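Local coordinates for protein trichomaglin (Trichosanthes lepiniana, PDB 1SGL) that probably cleaves RNA, as an S-like ribonuclease of the T2 family, at residues 85-90 with 95-100; 93-96 with 102-105; 18-23 with 169-174; 76-81 with 125-130. All blocks are in the same frame, centred on the assembly; numbering follows the deposited sequence.

Contact 1 (85-90 with 95-100)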
loop_
_atom_site.group_PDB
_atom_site.type_symbol
_atom_site.label_atom_id
_atom_site.label_comp_id
_atom_site.label_asym_id
_atom_site.label_seq_id
_atom_site.Cartn_x
_atom_site.Cartn_y
_atom_site.Cartn_z
ATOM N N ALA A 85 -0.827 0.368 17.796
ATOM C CA ALA A 85 0.390 0.870 18.413
ATOM C C ALA A 85 1.121 1.765 17.421
ATOM O O ALA A 85 0.847 1.718 16.224
ATOM C CB ALA A 85 1.280 -0.301 18.825
ATOM N N LEU A 86 2.037 2.592 17.912
ATOM C CA LEU A 86 2.808 3.453 17.021
ATOM C C LEU A 86 3.819 2.552 16.315
ATOM O O LEU A 86 4.152 1.474 16.809
ATOM C CB LEU A 86 3.533 4.554 17.801
ATOM C CG LEU A 86 2.669 5.658 18.420
ATOM C CD1 LEU A 86 3.555 6.609 19.213
ATOM C CD2 LEU A 86 1.924 6.413 17.330
ATOM N N GLU A 87 4.302 2.994 15.164
ATOM C CA GLU A 87 5.248 2.202 14.390
ATOM C C GLU A 87 6.699 2.530 14.733
ATOM O O GLU A 87 7.064 3.691 14.926
ATOM C CB GLU A 87 5.008 2.430 12.892
ATOM C CG GLU A 87 3.540 2.363 12.469
ATOM C CD GLU A 87 3.203 1.116 11.669
ATOM O OE1 GLU A 87 2.029 0.959 11.271
ATOM O OE2 GLU A 87 4.111 0.293 11.434
ATOM N N GLN A 88 7.520 1.489 14.808
ATOM C CA GLN A 88 8.938 1.652 15.091
ATOM C C GLN A 88 9.533 2.384 13.888
ATOM O O GLN A 88 9.475 1.884 12.762
ATOM C CB GLN A 88 9.596 0.278 15.259
ATOM C CG GLN A 88 11.078 0.338 15.576
ATOM C CD GLN A 88 11.360 0.948 16.936
ATOM O OE1 GLN A 88 12.503 1.302 17.243
ATOM N NE2 GLN A 88 10.323 1.065 17.765
ATOM N N SER A 89 10.095 3.564 14.120
ATOM C CA SER A 89 10.667 4.345 13.031
ATOM C C SER A 89 12.174 4.554 13.192
ATOM O O SER A 89 12.845 3.792 13.889
ATOM C CB SER A 89 9.946 5.695 12.933
ATOM O OG SER A 89 10.299 6.391 11.751
ATOM N N CYS A 90 12.700 5.589 12.542
ATOM C CA CYS A 90 14.127 5.894 12.597
ATOM C C CYS A 90 14.557 6.419 13.972
ATOM O O CYS A 90 13.843 7.204 14.597
ATOM C CB CYS A 90 14.479 6.930 11.520
ATOM S SG CYS A 90 13.941 6.502 9.826
ATOM N N GLU A 95 6.387 6.387 15.731
ATOM C CA GLU A 95 5.737 7.266 14.770
ATOM C C GLU A 95 4.459 6.654 14.231
ATOM O O GLU A 95 4.245 5.448 14.340
ATOM C CB GLU A 95 6.677 7.532 13.595
ATOM C CG GLU A 95 7.857 8.415 13.914
ATOM C CD GLU A 95 7.628 9.839 13.474
ATOM O OE1 GLU A 95 6.532 10.371 13.761
ATOM O OE2 GLU A 95 8.540 10.426 12.846
ATOM N N ILE A 96 3.603 7.493 13.662
ATOM C CA ILE A 96 2.379 7.001 13.047
ATOM C C ILE A 96 2.828 6.528 11.668
ATOM O O ILE A 96 3.823 7.024 11.134
ATOM C CB ILE A 96 1.329 8.113 12.867
ATOM C CG1 ILE A 96 1.993 9.354 12.270
ATOM C CG2 ILE A 96 0.664 8.421 14.193
ATOM C CD1 ILE A 96 1.037 10.481 11.981
ATOM N N LEU A 97 2.092 5.581 11.100
ATOM C CA LEU A 97 2.403 5.018 9.794
ATOM C C LEU A 97 2.934 6.026 8.776
ATOM O O LEU A 97 4.013 5.830 8.223
ATOM C CB LEU A 97 1.169 4.317 9.225
ATOM C CG LEU A 97 1.345 3.611 7.878
ATOM C CD1 LEU A 97 2.343 2.456 8.016
ATOM C CD2 LEU A 97 -0.004 3.101 7.397
ATOM N N TRP A 98 2.192 7.101 8.534
ATOM C CA TRP A 98 2.617 8.104 7.562
ATOM C C TRP A 98 4.021 8.620 7.852
ATOM O O TRP A 98 4.823 8.819 6.933
ATOM C CB TRP A 98 1.644 9.288 7.538
ATOM C CG TRP A 98 0.200 8.893 7.517
ATOM C CD1 TRP A 98 -0.346 7.789 6.918
ATOM C CD2 TRP A 98 -0.887 9.594 8.128
ATOM N NE1 TRP A 98 -1.701 7.759 7.126
ATOM C CE2 TRP A 98 -2.062 8.855 7.866
ATOM C CE3 TRP A 98 -0.983 10.778 8.872
ATOM C CZ2 TRP A 98 -3.321 9.260 8.325
ATOM C CZ3 TRP A 98 -2.238 11.182 9.327
ATOM C CH2 TRP A 98 -3.386 10.423 9.052
ATOM N N GLY A 99 4.307 8.837 9.133
ATOM C CA GLY A 99 5.610 9.335 9.529
ATOM C C GLY A 99 6.700 8.313 9.290
ATOM O O GLY A 99 7.743 8.635 8.715
ATOM N N GLN A 100 6.462 7.084 9.738
ATOM C CA GLN A 100 7.428 6.015 9.567
ATOM C C GLN A 100 7.759 5.788 8.091
ATOM O O GLN A 100 8.932 5.649 7.733
ATOM C CB GLN A 100 6.902 4.714 10.155
ATOM C CG GLN A 100 7.841 3.549 9.911
ATOM C CD GLN A 100 7.103 2.270 9.610
ATOM O OE1 GLN A 100 6.235 2.241 8.740
ATOM N NE2 GLN A 100 7.438 1.204 10.326
#

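Contact 2 (93-96 with 102-105). With SO4 (sulfate ion), chain B.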
loop_
_atom_site.group_PDB
_atom_site.type_symbol
_atom_site.label_atom_id
_atom_site.label_comp_id
_atom_site.label_asym_id
_atom_site.label_seq_id
_atom_site.Cartn_x
_atom_site.Cartn_y
_atom_site.Cartn_z
ATOM N N ARG A 93 12.557 6.063 17.283
ATOM C CA ARG A 93 11.443 6.988 17.437
ATOM C C ARG A 93 10.130 6.323 17.045
ATOM O O ARG A 93 10.031 5.703 15.989
ATOM C CB ARG A 93 11.645 8.228 16.564
ATOM C CG ARG A 93 12.772 9.143 17.001
ATOM C CD ARG A 93 12.869 10.361 16.087
ATOM N NE ARG A 93 13.827 11.349 16.581
ATOM C CZ ARG A 93 13.707 11.995 17.739
ATOM N NH1 ARG A 93 12.667 11.760 18.530
ATOM N NH2 ARG A 93 14.627 12.879 18.108
ATOM N N LYS A 94 9.131 6.442 17.911
ATOM C CA LYS A 94 7.814 5.888 17.638
ATOM C C LYS A 94 7.159 6.883 16.691
ATOM O O LYS A 94 7.354 8.087 16.827
ATOM C CB LYS A 94 7.000 5.791 18.924
ATOM C CG LYS A 94 7.638 4.933 19.996
ATOM C CD LYS A 94 7.756 3.490 19.541
ATOM C CE LYS A 94 8.353 2.624 20.632
ATOM N NZ LYS A 94 8.439 1.206 20.199
ATOM N N GLU A 95 6.387 6.387 15.731
ATOM C CA GLU A 95 5.737 7.266 14.770
ATOM C C GLU A 95 4.459 6.654 14.231
ATOM O O GLU A 95 4.245 5.448 14.340
ATOM C CB GLU A 95 6.677 7.532 13.595
ATOM C CG GLU A 95 7.857 8.415 13.914
ATOM C CD GLU A 95 7.628 9.839 13.474
ATOM O OE1 GLU A 95 6.532 10.371 13.761
ATOM O OE2 GLU A 95 8.540 10.426 12.846
ATOM N N ILE A 96 3.603 7.493 13.662
ATOM C CA ILE A 96 2.379 7.001 13.047
ATOM C C ILE A 96 2.828 6.528 11.668
ATOM O O ILE A 96 3.823 7.024 11.134
ATOM C CB ILE A 96 1.329 8.113 12.867
ATOM C CG1 ILE A 96 1.993 9.354 12.270
ATOM C CG2 ILE A 96 0.664 8.421 14.193
ATOM C CD1 ILE A 96 1.037 10.481 11.981
ATOM N N TYR A 102 7.462 7.889 5.605
ATOM C CA TYR A 102 8.207 9.024 5.087
ATOM C C TYR A 102 9.679 9.022 5.509
ATOM O O TYR A 102 10.566 9.206 4.678
ATOM C CB TYR A 102 7.595 10.346 5.535
ATOM C CG TYR A 102 8.475 11.502 5.126
ATOM C CD1 TYR A 102 8.628 11.831 3.781
ATOM C CD2 TYR A 102 9.236 12.204 6.071
ATOM C CE1 TYR A 102 9.513 12.818 3.378
ATOM C CE2 TYR A 102 10.134 13.196 5.674
ATOM C CZ TYR A 102 10.265 13.496 4.323
ATOM O OH TYR A 102 11.145 14.463 3.893
ATOM N N GLU A 103 9.933 8.834 6.801
ATOM C CA GLU A 103 11.300 8.842 7.310
ATOM C C GLU A 103 12.124 7.640 6.832
ATOM O O GLU A 103 13.266 7.783 6.404
ATOM C CB GLU A 103 11.299 8.874 8.839
ATOM C CG GLU A 103 10.648 10.104 9.465
ATOM C CD GLU A 103 10.844 10.150 10.980
ATOM O OE1 GLU A 103 10.716 9.090 11.637
ATOM O OE2 GLU A 103 11.119 11.243 11.519
ATOM N N LYS A 104 11.537 6.457 6.909
ATOM C CA LYS A 104 12.236 5.247 6.512
ATOM C C LYS A 104 12.459 5.101 5.003
ATOM O O LYS A 104 13.498 4.588 4.578
ATOM C CB LYS A 104 11.483 4.026 7.044
ATOM C CG LYS A 104 12.266 2.731 6.986
ATOM C CD LYS A 104 11.458 1.578 7.559
ATOM C CE LYS A 104 12.214 0.267 7.442
ATOM N NZ LYS A 104 11.380 -0.885 7.898
ATOM N N HIS A 105 11.513 5.571 4.191
ATOM C CA HIS A 105 11.640 5.416 2.744
ATOM C C HIS A 105 11.621 6.690 1.908
ATOM O O HIS A 105 12.415 6.839 0.974
ATOM C CB HIS A 105 10.540 4.483 2.231
ATOM C CG HIS A 105 10.485 3.165 2.936
ATOM N ND1 HIS A 105 11.553 2.295 2.969
ATOM C CD2 HIS A 105 9.488 2.566 3.629
ATOM C CE1 HIS A 105 11.217 1.214 3.652
ATOM N NE2 HIS A 105 9.969 1.353 4.063
HETATM S S SO4 B . 7.880 -1.220 5.743
HETATM O O1 SO4 B . 8.724 -2.267 6.346
HETATM O O2 SO4 B . 8.546 0.085 5.904
HETATM O O3 SO4 B . 6.576 -1.197 6.425
HETATM O O4 SO4 B . 7.670 -1.499 4.307
#

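Contact 3 (18-23 with 169-174). With SO4 (sulfate ion), chain E.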
loop_
_atom_site.group_PDB
_atom_site.type_symbol
_atom_site.label_atom_id
_atom_site.label_comp_id
_atom_site.label_asym_id
_atom_site.label_seq_id
_atom_site.Cartn_x
_atom_site.Cartn_y
_atom_site.Cartn_z
ATOM N N SER A 18 -5.996 -7.597 6.655
ATOM C CA SER A 18 -5.313 -6.903 7.741
ATOM C C SER A 18 -6.223 -6.807 8.969
ATOM O O SER A 18 -5.758 -6.589 10.085
ATOM C CB SER A 18 -4.922 -5.485 7.310
ATOM O OG SER A 18 -3.941 -5.494 6.290
ATOM N N CYS A 19 -7.521 -6.967 8.750
ATOM C CA CYS A 19 -8.498 -6.865 9.824
ATOM C C CYS A 19 -9.099 -8.182 10.288
ATOM O O CYS A 19 -9.929 -8.184 11.188
ATOM C CB CYS A 19 -9.642 -5.957 9.380
ATOM S SG CYS A 19 -9.130 -4.265 8.965
ATOM N N ARG A 20 -8.694 -9.296 9.690
ATOM C CA ARG A 20 -9.284 -10.578 10.062
ATOM C C ARG A 20 -8.915 -11.094 11.447
ATOM O O ARG A 20 -9.512 -12.056 11.934
ATOM C CB ARG A 20 -8.960 -11.648 9.019
ATOM C CG ARG A 20 -7.598 -12.288 9.153
ATOM C CD ARG A 20 -7.637 -13.657 8.491
ATOM N NE ARG A 20 -6.341 -14.327 8.490
ATOM C CZ ARG A 20 -6.157 -15.578 8.079
ATOM N NH1 ARG A 20 -7.185 -16.293 7.643
ATOM N NH2 ARG A 20 -4.944 -16.114 8.098
ATOM N N SER A 21 -7.937 -10.469 12.084
ATOM C CA SER A 21 -7.546 -10.897 13.418
ATOM C C SER A 21 -8.168 -9.930 14.426
ATOM O O SER A 21 -7.488 -9.410 15.313
ATOM C CB SER A 21 -6.019 -10.915 13.553
ATOM O OG SER A 21 -5.621 -11.619 14.717
ATOM N N GLY A 22 -9.469 -9.690 14.261
ATOM C CA GLY A 22 -10.203 -8.800 15.144
ATOM C C GLY A 22 -9.447 -7.571 15.613
ATOM O O GLY A 22 -8.957 -6.776 14.803
ATOM N N GLY A 23 -9.365 -7.413 16.933
ATOM C CA GLY A 23 -8.670 -6.277 17.512
ATOM C C GLY A 23 -9.607 -5.242 18.111
ATOM O O GLY A 23 -10.827 -5.333 17.973
ATOM N N ARG A 169 0.864 -10.858 -3.101
ATOM C CA ARG A 169 1.390 -11.620 -1.984
ATOM C C ARG A 169 0.211 -12.093 -1.129
ATOM O O ARG A 169 -0.642 -11.294 -0.742
ATOM C CB ARG A 169 2.335 -10.746 -1.168
ATOM C CG ARG A 169 3.254 -11.536 -0.253
ATOM C CD ARG A 169 4.679 -10.981 -0.328
ATOM N NE ARG A 169 5.642 -11.851 0.337
ATOM C CZ ARG A 169 6.956 -11.653 0.329
ATOM N NH1 ARG A 169 7.471 -10.609 -0.312
ATOM N NH2 ARG A 169 7.757 -12.506 0.957
ATOM N N CYS A 170 0.164 -13.396 -0.864
ATOM C CA CYS A 170 -0.902 -14.022 -0.080
ATOM C C CYS A 170 -0.350 -14.635 1.202
ATOM O O CYS A 170 0.847 -14.883 1.301
ATOM C CB CYS A 170 -1.560 -15.155 -0.883
ATOM S SG CYS A 170 -2.601 -14.615 -2.273
ATOM N N ASP A 171 -1.211 -14.866 2.191
ATOM C CA ASP A 171 -0.733 -15.529 3.391
ATOM C C ASP A 171 -0.783 -17.025 3.043
ATOM O O ASP A 171 -1.069 -17.385 1.898
ATOM C CB ASP A 171 -1.591 -15.199 4.629
ATOM C CG ASP A 171 -3.063 -15.520 4.446
ATOM O OD1 ASP A 171 -3.419 -16.358 3.593
ATOM O OD2 ASP A 171 -3.869 -14.931 5.191
ATOM N N GLU A 172 -0.511 -17.895 4.006
ATOM C CA GLU A 172 -0.496 -19.328 3.725
ATOM C C GLU A 172 -1.853 -20.023 3.603
ATOM O O GLU A 172 -1.924 -21.186 3.195
ATOM C CB GLU A 172 0.396 -20.030 4.753
ATOM C CG GLU A 172 1.861 -19.611 4.610
ATOM C CD GLU A 172 2.800 -20.368 5.527
ATOM O OE1 GLU A 172 2.454 -21.490 5.949
ATOM O OE2 GLU A 172 3.897 -19.847 5.811
ATOM N N GLU A 173 -2.926 -19.316 3.939
ATOM C CA GLU A 173 -4.266 -19.873 3.818
ATOM C C GLU A 173 -4.903 -19.429 2.498
ATOM O O GLU A 173 -6.081 -19.689 2.242
ATOM C CB GLU A 173 -5.155 -19.420 4.974
ATOM C CG GLU A 173 -4.777 -20.015 6.314
ATOM C CD GLU A 173 -3.871 -19.110 7.126
ATOM O OE1 GLU A 173 -2.847 -18.625 6.591
ATOM O OE2 GLU A 173 -4.187 -18.891 8.311
ATOM N N GLY A 174 -4.117 -18.750 1.670
ATOM C CA GLY A 174 -4.616 -18.285 0.389
ATOM C C GLY A 174 -5.334 -16.939 0.394
ATOM O O GLY A 174 -6.095 -16.646 -0.530
HETATM S S SO4 E . -0.940 -16.895 8.507
HETATM O O1 SO4 E . 0.040 -16.484 9.536
HETATM O O2 SO4 E . -1.339 -18.297 8.736
HETATM O O3 SO4 E . -0.327 -16.775 7.168
HETATM O O4 SO4 E . -2.128 -16.023 8.600
#

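Contact 4 (76-81 with 125-130). With SO4 (sulfate ion), chain C.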
loop_
_atom_site.group_PDB
_atom_site.type_symbol
_atom_site.label_atom_id
_atom_site.label_comp_id
_atom_site.label_asym_id
_atom_site.label_seq_id
_atom_site.Cartn_x
_atom_site.Cartn_y
_atom_site.Cartn_z
ATOM N N VAL A 76 -6.540 9.678 5.975
ATOM C CA VAL A 76 -7.341 8.920 6.930
ATOM C C VAL A 76 -8.208 7.886 6.217
ATOM O O VAL A 76 -8.415 6.782 6.712
ATOM C CB VAL A 76 -8.242 9.863 7.759
ATOM C CG1 VAL A 76 -9.301 9.066 8.508
ATOM C CG2 VAL A 76 -7.388 10.649 8.748
ATOM N N GLU A 77 -8.695 8.238 5.037
ATOM C CA GLU A 77 -9.541 7.324 4.295
ATOM C C GLU A 77 -8.755 6.298 3.469
ATOM O O GLU A 77 -9.090 5.116 3.462
ATOM C CB GLU A 77 -10.466 8.107 3.365
ATOM C CG GLU A 77 -11.734 7.346 3.007
ATOM C CD GLU A 77 -12.319 7.777 1.680
ATOM O OE1 GLU A 77 -12.420 9.003 1.431
ATOM O OE2 GLU A 77 -12.684 6.880 0.889
ATOM N N TYR A 78 -7.706 6.746 2.788
ATOM C CA TYR A 78 -6.940 5.845 1.929
ATOM C C TYR A 78 -5.620 5.305 2.457
ATOM O O TYR A 78 -5.056 4.378 1.876
ATOM C CB TYR A 78 -6.696 6.532 0.589
ATOM C CG TYR A 78 -7.972 6.891 -0.121
ATOM C CD1 TYR A 78 -8.271 8.212 -0.430
ATOM C CD2 TYR A 78 -8.881 5.904 -0.490
ATOM C CE1 TYR A 78 -9.442 8.549 -1.093
ATOM C CE2 TYR A 78 -10.059 6.228 -1.154
ATOM C CZ TYR A 78 -10.331 7.555 -1.451
ATOM O OH TYR A 78 -11.496 7.887 -2.108
ATOM N N TRP A 79 -5.135 5.864 3.559
ATOM C CA TRP A 79 -3.862 5.435 4.123
ATOM C C TRP A 79 -3.981 5.162 5.628
ATOM O O TRP A 79 -3.146 5.609 6.407
ATOM C CB TRP A 79 -2.826 6.529 3.865
ATOM C CG TRP A 79 -1.393 6.094 3.891
ATOM C CD1 TRP A 79 -0.834 5.135 4.683
ATOM C CD2 TRP A 79 -0.320 6.686 3.162
ATOM N NE1 TRP A 79 0.528 5.097 4.496
ATOM C CE2 TRP A 79 0.869 6.041 3.566
ATOM C CE3 TRP A 79 -0.246 7.705 2.205
ATOM C CZ2 TRP A 79 2.117 6.382 3.044
ATOM C CZ3 TRP A 79 0.989 8.041 1.689
ATOM C CH2 TRP A 79 2.156 7.382 2.108
ATOM N N PRO A 80 -5.022 4.422 6.054
ATOM C CA PRO A 80 -5.179 4.137 7.483
ATOM C C PRO A 80 -4.136 3.151 7.978
ATOM O O PRO A 80 -3.389 2.582 7.188
ATOM C CB PRO A 80 -6.577 3.546 7.555
ATOM C CG PRO A 80 -6.618 2.725 6.289
ATOM C CD PRO A 80 -6.028 3.686 5.262
ATOM N N THR A 81 -4.081 2.959 9.292
ATOM C CA THR A 81 -3.146 2.006 9.864
ATOM C C THR A 81 -3.980 0.801 10.287
ATOM O O THR A 81 -5.192 0.909 10.434
ATOM C CB THR A 81 -2.397 2.592 11.090
ATOM O OG1 THR A 81 -1.435 1.635 11.557
ATOM C CG2 THR A 81 -3.365 2.898 12.223
ATOM N N LYS A 125 -1.487 10.677 -5.606
ATOM C CA LYS A 125 -1.790 10.837 -7.024
ATOM C C LYS A 125 -1.711 9.496 -7.736
ATOM O O LYS A 125 -2.589 9.157 -8.524
ATOM C CB LYS A 125 -0.812 11.811 -7.689
ATOM C CG LYS A 125 -1.032 13.271 -7.330
ATOM C CD LYS A 125 0.067 14.178 -7.914
ATOM C CE LYS A 125 0.071 14.174 -9.442
ATOM N NZ LYS A 125 0.331 12.831 -10.047
ATOM N N LEU A 126 -0.652 8.738 -7.459
ATOM C CA LEU A 126 -0.479 7.438 -8.091
ATOM C C LEU A 126 -1.591 6.473 -7.714
ATOM O O LEU A 126 -2.073 5.727 -8.555
ATOM C CB LEU A 126 0.875 6.830 -7.717
ATOM C CG LEU A 126 2.094 7.520 -8.333
ATOM C CD1 LEU A 126 3.363 6.826 -7.864
ATOM C CD2 LEU A 126 1.989 7.479 -9.846
ATOM N N PHE A 127 -1.996 6.491 -6.449
ATOM C CA PHE A 127 -3.057 5.609 -5.986
ATOM C C PHE A 127 -4.372 5.900 -6.711
ATOM O O PHE A 127 -5.070 4.976 -7.128
ATOM C CB PHE A 127 -3.267 5.775 -4.480
ATOM C CG PHE A 127 -4.390 4.942 -3.920
ATOM C CD1 PHE A 127 -4.213 3.583 -3.679
ATOM C CD2 PHE A 127 -5.622 5.522 -3.622
ATOM C CE1 PHE A 127 -5.244 2.812 -3.144
ATOM C CE2 PHE A 127 -6.661 4.761 -3.088
ATOM C CZ PHE A 127 -6.473 3.401 -2.847
ATOM N N MET A 128 -4.697 7.183 -6.859
ATOM C CA MET A 128 -5.937 7.586 -7.513
ATOM C C MET A 128 -5.907 7.439 -9.025
ATOM O O MET A 128 -6.892 7.010 -9.619
ATOM C CB MET A 128 -6.298 9.032 -7.137
ATOM C CG MET A 128 -6.601 9.216 -5.647
ATOM S SD MET A 128 -7.000 10.922 -5.157
ATOM C CE MET A 128 -5.435 11.742 -5.457
ATOM N N LYS A 129 -4.776 7.769 -9.642
ATOM C CA LYS A 129 -4.651 7.675 -11.090
ATOM C C LYS A 129 -4.646 6.232 -11.611
ATOM O O LYS A 129 -5.240 5.944 -12.648
ATOM C CB LYS A 129 -3.384 8.387 -11.567
ATOM C CG LYS A 129 -3.270 8.424 -13.078
ATOM C CD LYS A 129 -2.039 9.174 -13.547
ATOM C CE LYS A 129 -2.019 9.249 -15.074
ATOM N NZ LYS A 129 -0.769 9.862 -15.607
ATOM N N TYR A 130 -3.965 5.340 -10.900
ATOM C CA TYR A 130 -3.902 3.933 -11.284
ATOM C C TYR A 130 -4.623 3.163 -10.188
ATOM O O TYR A 130 -4.033 2.350 -9.486
ATOM C CB TYR A 130 -2.444 3.478 -11.392
ATOM C CG TYR A 130 -1.640 4.290 -12.388
ATOM C CD1 TYR A 130 -0.692 5.212 -11.960
ATOM C CD2 TYR A 130 -1.848 4.148 -13.760
ATOM C CE1 TYR A 130 0.034 5.973 -12.866
ATOM C CE2 TYR A 130 -1.125 4.908 -14.681
ATOM C CZ TYR A 130 -0.187 5.815 -14.223
ATOM O OH TYR A 130 0.536 6.559 -15.118
HETATM S S SO4 C . -0.125 -1.448 9.214
HETATM O O1 SO4 C . 0.084 -2.247 7.992
HETATM O O2 SO4 C . -0.883 -2.249 10.191
HETATM O O3 SO4 C . -0.886 -0.228 8.891
HETATM O O4 SO4 C . 1.182 -1.076 9.780
#

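Contact 1 (85-90 with 95-100)
Glu87 and Glu95 face each other as an antiparallel, hydrogen-bonded pair, and they illustrate how a short beta ladder can seat the start of a helix. Glu87 N donates to Glu95 O at 2.6 Å, and Glu95 N returns a bond to Glu87 O at 2.9 Å.

The side chain of Glu87 links this ladder to the helix. Its CB rests 3.4 Å from Glu95 O and also lies near the amide of Gln100. CG, turned anti to its own carbonyl carbon (chi1 -46°), lies beside the backbone N of Leu97. A bend at the next bond then carries the carboxylate alongside Leu97, both side chains pointing the same way, with OE1 3.6 Å from Leu97 CD1. The other oxygen, OE2, is near Gln100 NE2, but its salt-bridge partner is Arg83, outside the two segments.

Gln100 crosses Glu87 at about a right angle and uses its amide NH2 on the neighbouring backbone: NE2 donates to Gln88 O at 3.2 Å. The bond is nearly straight (166°), and the donor lies tilted 35° from the carbonyl plane. The first turn of the helix is thereby tied to strand 87-88 next to the bridged pair.

Carbon-to-carbon contacts complete the interface. Ser89 CB packs 3.6 Å from Glu95 CG, while Leu86 CD2 meets Ile96 CG2 at 3.9 Å near the surface. Cys90, at the end of 85-90, is held by its disulfide to Cys57. Together, strands 87-88 and 94-95 form a small beta-hairpin whose second strand runs almost directly into helix 97-106 of the ribonuclease T2 domain.

Contact 2 (93-96 with 102-105)
Glu95 and Glu103 meet through their carboxylates, a worked case of two acidic groups drawn unusually close. Glu95 OE2 lies 2.8 Å from Glu103 OE1 and 3.0 Å from Glu103 OE2, so one oxygen of the strand residue approaches both oxygens of the helix residue. The side chains cross at about a right angle, with the carboxylate planes turned 78° apart. Glu103 reaches the meeting point on a chain extended beyond CG (chi2 -173°), whereas that of Glu95 is bent.

In the next shell, the Glu103 carboxylate is fixed by partners outside the two segments: Ser89 OG bonds to OE1 and the backbone N of Phe63 to OE2. Arg93 NE stands 5.7 Å from Glu103 OE2, too far for a salt bridge.

Further along the helix, His105 NE2 donates to sulfate O2 at 2.6 Å, the anion lying at the ring edge, and Lys104 NZ adds a weak bond to O1. His43 and Gln101 also bind this sulfate, probably a crystallisation ion; the pair of histidines is consistent with the active site of T2 ribonucleases.

Two acceptors so close would repel if both were ionised, so the pair is consistent with a shared proton, the proton affinity of one carboxylate probably raised by the other.

Contact 3 (18-23 with 169-174)
Arg20 reaches from the loop after helix 15-18 to Asp171 and Glu173, which belong to a type I beta turn, Asp171 to Gly174, at the end of strand 167-170. Within that turn lies an Asx turn, and the whole shows how a local turn can display acids to a distant loop.

Charge dominates the contact. Arg20 NH2 and Glu173 OE2 form a salt bridge at 2.9 Å; the oxygen lies at the edge of the guanidinium, near its plane, and the accompanying hydrogen bond is weak (145°). Asp171 also pairs with NH2, but differently: its OD2 sits over one face at 3.3 Å, so no N-H points at it and the attraction is purely electrostatic. Arg20 gets there on a chain extended from CG to NE, after a first torsion (chi1 82°) that sets CG between the backbone N and the carbonyl carbon.

Anion binding adds a further layer. A sulfate, probably carried over from the crystallisation medium, accepts a bond from Arg20 NH2 at its O4 (2.9 Å), again at the guanidinium edge, and a weak one from the backbone N of Glu172. The arginine thus serves two carboxylates and a sulfate through a single nitrogen, on the surface of the protein.

Disulfides Cys19-Cys31 and Cys170-Cys198 lie next to Arg20 and Asp171 in the chain.

Backbone N-H groups hold the Asp171 carboxylate. OD1 accepts from the backbone N of Leu175, just past the turn. Closing the Asx turn, Glu173 N donates to Asp171 OD1 at 3.0 Å, arriving 54° out of the carboxylate plane.

Contact 4 (76-81 with 125-130)
Tyr78 and Phe127 join two helix ends of the T2 ribonuclease fold, the last turn of helix 72-78 and that of helix 116-129, in a contact that exemplifies packing through a single aromatic pair. Their CA atoms are 8.8 Å apart, and the rings bridge the distance. The nearest atoms are Tyr78 CD2 and Phe127 CE2, at 3.6 Å. The same CE2 is 3.9 Å from Tyr78 CG and also lies near its CB.

The planes meet at 47° with centroids 5.5 Å apart, an oblique meeting of the rings. Phe127 projects to this position with CG anti to the backbone N (chi1 178°), and the two side chains cross at about a right angle. On one face of the tyrosine ring lies Glu77 CD, the carboxylate carbon of the preceding residue, 3.7 Å above the plane and displaced toward the ring's rim.

Both helices also touch strand 40-47: Phe127 packs on Ile42, to which the backbone of Tyr78 is hydrogen-bonded.

Because no hydrogen bond crosses between the segments, the contact rests on van der Waals contact between the rings, with the buried Phe127 providing an apolar partner for the partly exposed Tyr78.

Followed from the N terminus, the chain first passes 18-23, whose partner comes only at 169-174; contact 3 therefore closes the longest loop and encloses the other three. Within it, contact 4 opens at 76-81 and closes at 125-130, linking two helix ends. Inside that, contact 1 opens at 85-90 and closes at 95-100, and contact 2, from 93-96 to 102-105, interlocks with it, sharing Glu95 and Ile96. Contact 1 joins strand 87-88 to strand 94-95 and the helix start; contact 2 joins strand 94-95 to a later turn of helix 97-106. Contact 1 touches contact 4 where Trp98 NE1 bonds to Trp79 O, whereas contact 3 stands apart, its nearest atoms about 7 Å from contact 4.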